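Local coordinates for oxysterol-binding protein homolog 3 (Saccharomyces cerevisiae, PDB 4IC4) that carries lipids in a hydrophobic pocket and moves them between membranes, in phosphoinositide-coupled transport that helps maintain intracellular sterol distribution, at residues A[379-384]-A[388-393]. Numbering follows the deposited sequence.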
loop_
_atom_site.group_PDB
_atom_site.type_symbol
_atom_site.label_atom_id
_atom_site.label_comp_id
_atom_site.label_asym_id
_atom_site.label_seq_id
_atom_site.Cartn_x
_atom_site.Cartn_y
_atom_site.Cartn_z
ATOM N N LYS A 379 -21.908 -8.438 -12.490
ATOM C CA LYS A 379 -21.400 -9.075 -11.280
ATOM C C LYS A 379 -20.073 -8.479 -10.824
ATOM O O LYS A 379 -19.341 -9.089 -10.040
ATOM C CB LYS A 379 -21.253 -10.585 -11.490
ATOM C CG LYS A 379 -22.583 -11.326 -11.578
ATOM C CD LYS A 379 -23.342 -11.275 -10.257
ATOM C CE LYS A 379 -24.671 -12.014 -10.354
ATOM N NZ LYS A 379 -25.422 -12.007 -9.067
ATOM N N SER A 380 -19.761 -7.286 -11.317
ATOM C CA SER A 380 -18.533 -6.611 -10.916
ATOM C C SER A 380 -18.736 -6.115 -9.489
ATOM O O SER A 380 -19.867 -6.030 -9.011
ATOM C CB SER A 380 -18.245 -5.421 -11.832
ATOM O OG SER A 380 -19.224 -4.405 -11.682
ATOM N N TYR A 381 -17.646 -5.785 -8.806
ATOM C CA TYR A 381 -17.753 -5.299 -7.438
ATOM C C TYR A 381 -18.666 -4.084 -7.307
ATOM O O TYR A 381 -19.587 -4.074 -6.492
ATOM C CB TYR A 381 -16.377 -4.921 -6.881
ATOM C CG TYR A 381 -16.424 -4.541 -5.416
ATOM C CD1 TYR A 381 -16.383 -5.521 -4.429
ATOM C CD2 TYR A 381 -16.550 -3.203 -5.021
ATOM C CE1 TYR A 381 -16.463 -5.187 -3.077
ATOM C CE2 TYR A 381 -16.638 -2.856 -3.672
ATOM C CZ TYR A 381 -16.591 -3.857 -2.706
ATOM O OH TYR A 381 -16.672 -3.547 -1.365
ATOM N N TRP A 382 -18.409 -3.056 -8.107
ATOM C CA TRP A 382 -19.199 -1.839 -8.003
ATOM C C TRP A 382 -20.654 -2.001 -8.423
ATOM O O TRP A 382 -21.523 -1.309 -7.894
ATOM C CB TRP A 382 -18.508 -0.704 -8.763
ATOM C CG TRP A 382 -17.143 -0.412 -8.201
ATOM C CD1 TRP A 382 -15.945 -0.598 -8.825
ATOM C CD2 TRP A 382 -16.840 0.057 -6.880
ATOM N NE1 TRP A 382 -14.912 -0.281 -7.975
ATOM C CE2 TRP A 382 -15.431 0.124 -6.773
ATOM C CE3 TRP A 382 -17.619 0.424 -5.774
ATOM C CZ2 TRP A 382 -14.784 0.544 -5.601
ATOM C CZ3 TRP A 382 -16.974 0.843 -4.607
ATOM C CH2 TRP A 382 -15.569 0.897 -4.534
ATOM N N GLU A 383 -20.933 -2.904 -9.359
ATOM C CA GLU A 383 -22.319 -3.123 -9.752
ATOM C C GLU A 383 -23.057 -3.866 -8.636
ATOM O O GLU A 383 -24.196 -3.528 -8.307
ATOM C CB GLU A 383 -22.404 -3.898 -11.071
ATOM C CG GLU A 383 -22.135 -3.035 -12.299
ATOM C CD GLU A 383 -23.055 -1.822 -12.368
ATOM O OE1 GLU A 383 -24.290 -2.005 -12.356
ATOM O OE2 GLU A 383 -22.541 -0.687 -12.431
ATOM N N ARG A 384 -22.409 -4.871 -8.050
ATOM C CA ARG A 384 -23.000 -5.638 -6.953
ATOM C C ARG A 384 -23.299 -4.724 -5.764
ATOM O O ARG A 384 -24.359 -4.801 -5.147
ATOM C CB ARG A 384 -22.029 -6.723 -6.472
ATOM C CG ARG A 384 -21.890 -7.962 -7.347
ATOM C CD ARG A 384 -20.625 -8.713 -6.913
ATOM N NE ARG A 384 -20.443 -10.035 -7.514
ATOM C CZ ARG A 384 -20.978 -11.158 -7.042
ATOM N NH1 ARG A 384 -20.741 -12.311 -7.654
ATOM N NH2 ARG A 384 -21.758 -11.135 -5.970
ATOM N N HIS A 388 -26.437 -4.444 -3.033
ATOM C CA HIS A 388 -26.093 -5.363 -1.947
ATOM C C HIS A 388 -26.135 -6.809 -2.450
ATOM O O HIS A 388 -26.575 -7.709 -1.735
ATOM C CB HIS A 388 -27.079 -5.218 -0.777
ATOM C CG HIS A 388 -27.266 -3.809 -0.299
ATOM N ND1 HIS A 388 -26.240 -3.060 0.237
ATOM C CD2 HIS A 388 -28.369 -3.025 -0.252
ATOM C CE1 HIS A 388 -26.704 -1.875 0.595
ATOM N NE2 HIS A 388 -27.992 -1.829 0.310
ATOM N N ASP A 389 -25.677 -7.027 -3.681
ATOM C CA ASP A 389 -25.683 -8.359 -4.286
ATOM C C ASP A 389 -24.490 -9.196 -3.832
ATOM O O ASP A 389 -23.519 -9.378 -4.575
ATOM C CB ASP A 389 -25.703 -8.221 -5.815
ATOM C CG ASP A 389 -25.724 -9.560 -6.531
ATOM O OD1 ASP A 389 -26.239 -10.541 -5.957
ATOM O OD2 ASP A 389 -25.240 -9.623 -7.681
ATOM N N TRP A 390 -24.582 -9.712 -2.607
ATOM C CA TRP A 390 -23.509 -10.518 -2.024
ATOM C C TRP A 390 -23.961 -11.898 -1.542
ATOM O O TRP A 390 -23.245 -12.543 -0.780
ATOM C CB TRP A 390 -22.895 -9.796 -0.821
ATOM C CG TRP A 390 -22.652 -8.323 -0.972
ATOM C CD1 TRP A 390 -23.241 -7.324 -0.250
ATOM C CD2 TRP A 390 -21.683 -7.685 -1.818
ATOM N NE1 TRP A 390 -22.696 -6.110 -0.580
ATOM C CE2 TRP A 390 -21.736 -6.299 -1.540
ATOM C CE3 TRP A 390 -20.771 -8.147 -2.777
ATOM C CZ2 TRP A 390 -20.910 -5.369 -2.186
ATOM C CZ3 TRP A 390 -19.947 -7.223 -3.422
ATOM C CH2 TRP A 390 -20.024 -5.846 -3.120
ATOM N N SER A 391 -25.134 -12.353 -1.970
ATOM C CA SER A 391 -25.650 -13.650 -1.528
ATOM C C SER A 391 -24.761 -14.857 -1.815
ATOM O O SER A 391 -24.846 -15.870 -1.121
ATOM C CB SER A 391 -27.038 -13.891 -2.130
ATOM O OG SER A 391 -27.960 -12.923 -1.663
ATOM N N ASP A 392 -23.912 -14.751 -2.832
ATOM C CA ASP A 392 -23.023 -15.844 -3.209
ATOM C C ASP A 392 -21.626 -15.703 -2.611
ATOM O O ASP A 392 -20.717 -16.466 -2.943
ATOM C CB ASP A 392 -22.930 -15.928 -4.734
ATOM C CG ASP A 392 -22.397 -14.652 -5.360
ATOM O OD1 ASP A 392 -22.776 -13.554 -4.898
ATOM O OD2 ASP A 392 -21.607 -14.747 -6.322
ATOM N N ILE A 393 -21.460 -14.721 -1.732
ATOM C CA ILE A 393 -20.179 -14.478 -1.081
ATOM C C ILE A 393 -20.184 -15.150 0.288
ATOM O O ILE A 393 -20.995 -14.813 1.154
ATOM C CB ILE A 393 -19.933 -12.968 -0.894
ATOM C CG1 ILE A 393 -20.021 -12.252 -2.245
ATOM C CG2 ILE A 393 -18.583 -12.738 -0.230
ATOM C CD1 ILE A 393 -19.035 -12.738 -3.292
HETATM O O HOH W 1 -25.182 -13.021 -6.068
HETATM O O HOH W 2 -23.488 -14.412 -8.609
#
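R384 and D392 meet end-on in a bidentate salt bridge. NH1 of R384 gives a bond of 2.9 Å to OD2 of D392, and NH2 gives one of 2.8 Å to OD1. Both oxygens use their syn lone pairs, and the two flat groups lie nearly coplanar, 9° apart. The R384 chain runs extended from CG to NE, which carries the guanidinium across to the carboxylate. R384 NH2 also donates to the backbone O of D389 at 2.9 Å, tilted from the carbonyl plane. R384 NE donates to the backbone O of K379, so all three nitrogens are engaged and the group's rotation is fixed.

CD of K379 lies over one guanidinium face, toward its rim. The K379 chain bends at chi2 (-66°), and NZ forms a salt bridge with D389 OD2, 2.8 Å away; the oxygen accepts on its syn lone pair. One water donates to both D389 OD1 and D392 OD1, linking the two acids.

R384 CB lies over a face of the W390 six-membered ring in a CH-pi contact, 4.2 Å from that ring's centroid. W390 CH2 sits over a face of the Y381 ring, 3.6 Å from CE1, with the planes at 45°. The Y381 hydroxyl is hydrogen-bonded to E129 OE2, on strand 127-132.

D389 N hydrogen-bonds to R384 O in the Schellman motif that ends helix 381-386, with H388 at positive phi. The contact thus folds residues 388-393 back on this helix, away from the phosphoinositide-binding residues. K379 and R384 probably help keep D389 and D392 ionised, and the acids favour the charged bases in turn.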